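Long-range contact in putative sporulation-specific glycosylase YdhD (Bacillus subtilis subsp. subtilis str. 168, PDB 3CZ8), which probably hydrolyses glycosidic bonds in polysaccharides during sporulation, as a family 18 glycosyl hydrolase that may bind chitin: residues A154-D158 and R203-F207. The protein carries 1 engineered substitution. Where two conformers were deposited one is given. Residues are numbered along the deposited sequence.
Sequences AKTSD and RTIEF
In the TIM barrel of this family 18 glycosyl hydrolase domain, the irregular loop 154-158, which follows barrel strand 147-153, packs against the last turns of helix 198-208. The loop runs extended through Ala154 and Lys155, then bends at Thr156 (phi/psi -115/-19°). Thr156 and Thr204 set the register, their CA atoms 4.7 Å apart. No hydrogen bond crosses; contact is by van der Waals packing and one CA-H...O contact, Thr204 CA to Lys155 O (3.5 Å, 152° at H). Phe207, chi1 t, directs its ring into the bend: Thr156 C and Ser157 CA, the latter 3.7 Å from Phe207 CE1, lie over one face, Thr156 O is 3.5 Å from Phe207 CD1, and Lys155 O approaches obliquely, 3.4 Å from Phe207 CD2. Lys155 NZ reaches the carbonyls of Leu163 and Tyr166 and forms a salt bridge within the loop to Asp158 OD2 (3.5 Å), which also salt-bridges Arg127 and Arg164. Thr204 CG2 touches Ala154 CB at 3.8 Å, both side chains against Ile180 and Trp185; Thr204 OG1 hydrogen-bonds to Glu200 O. Ala154 is about 12 Å, side chain to side chain, from Glu120, the predicted proton donor. At the exposed margin Thr156 (chi1 t) brings OG1 to 3.4 Å from Arg203 CB.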
# COMPACT_ATOMS: atom_id res chain seq x y z
N ALA A 154 -16.24 13.91 -4.86
CA ALA A 154 -17.58 13.94 -4.29
C ALA A 154 -18.15 15.36 -4.30
O ALA A 154 -17.47 16.31 -3.92
CB ALA A 154 -17.56 13.40 -2.88
N LYS A 155 -19.40 15.47 -4.75
CA LYS A 155 -20.10 16.75 -4.84
C LYS A 155 -21.41 16.66 -4.08
O LYS A 155 -22.10 15.63 -4.14
CB LYS A 155 -20.38 17.14 -6.30
CG LYS A 155 -19.18 17.68 -7.04
CD LYS A 155 -19.51 18.11 -8.47
CE LYS A 155 -20.36 19.37 -8.52
NZ LYS A 155 -20.26 20.06 -9.83
N THR A 156 -21.74 17.75 -3.38
CA THR A 156 -22.99 17.85 -2.63
C THR A 156 -23.89 18.94 -3.21
O THR A 156 -25.11 18.95 -2.98
CB THR A 156 -22.76 18.08 -1.11
OG1 THR A 156 -24.01 17.99 -0.42
CG2 THR A 156 -22.12 19.45 -0.84
N SER A 157 -23.29 19.84 -3.99
CA SER A 157 -24.02 20.90 -4.69
C SER A 157 -23.17 21.37 -5.87
O SER A 157 -22.08 20.83 -6.10
CB SER A 157 -24.32 22.08 -3.76
OG SER A 157 -23.16 22.86 -3.53
N ASP A 158 -23.64 22.38 -6.59
CA ASP A 158 -22.87 22.92 -7.71
C ASP A 158 -22.28 24.30 -7.39
O ASP A 158 -21.92 25.06 -8.29
CB ASP A 158 -23.72 22.95 -8.98
CG ASP A 158 -22.96 22.48 -10.20
OD1 ASP A 158 -23.38 21.47 -10.81
OD2 ASP A 158 -21.92 23.10 -10.54
N ARG A 203 -25.42 12.96 1.65
CA ARG A 203 -25.65 14.15 0.83
C ARG A 203 -25.12 14.01 -0.59
O ARG A 203 -25.78 14.44 -1.54
CB ARG A 203 -25.04 15.39 1.49
CG ARG A 203 -25.86 15.98 2.62
CD ARG A 203 -25.04 16.98 3.41
NE ARG A 203 -25.80 17.56 4.52
CZ ARG A 203 -25.88 17.03 5.74
NH1 ARG A 203 -25.25 15.90 6.03
NH2 ARG A 203 -26.59 17.65 6.68
N THR A 204 -23.92 13.42 -0.73
CA THR A 204 -23.30 13.17 -2.03
C THR A 204 -24.16 12.24 -2.88
O THR A 204 -24.43 12.54 -4.05
CB THR A 204 -21.87 12.58 -1.88
OG1 THR A 204 -21.06 13.49 -1.13
CG2 THR A 204 -21.22 12.34 -3.24
N ILE A 205 -24.61 11.14 -2.28
CA ILE A 205 -25.48 10.17 -2.94
C ILE A 205 -26.80 10.83 -3.38
O ILE A 205 -27.20 10.70 -4.54
CB ILE A 205 -25.74 8.93 -2.04
CG1 ILE A 205 -24.47 8.06 -1.95
CG2 ILE A 205 -26.87 8.07 -2.60
CD1 ILE A 205 -24.52 7.02 -0.84
N GLU A 206 -27.42 11.58 -2.46
CA GLU A 206 -28.70 12.24 -2.68
C GLU A 206 -28.65 13.23 -3.85
O GLU A 206 -29.59 13.31 -4.64
CB GLU A 206 -29.14 12.97 -1.40
CG GLU A 206 -30.62 12.84 -1.06
CD GLU A 206 -30.90 11.68 -0.11
OE1 GLU A 206 -30.37 11.69 1.02
OE2 GLU A 206 -31.66 10.77 -0.49
N PHE A 207 -27.53 13.94 -3.95
CA PHE A 207 -27.26 14.85 -5.06
C PHE A 207 -27.02 14.10 -6.37
O PHE A 207 -27.41 14.57 -7.44
CB PHE A 207 -26.05 15.73 -4.70
CG PHE A 207 -25.59 16.64 -5.81
CD1 PHE A 207 -26.27 17.82 -6.09
CD2 PHE A 207 -24.45 16.33 -6.55
CE1 PHE A 207 -25.83 18.67 -7.10
CE2 PHE A 207 -24.00 17.17 -7.56
CZ PHE A 207 -24.70 18.35 -7.84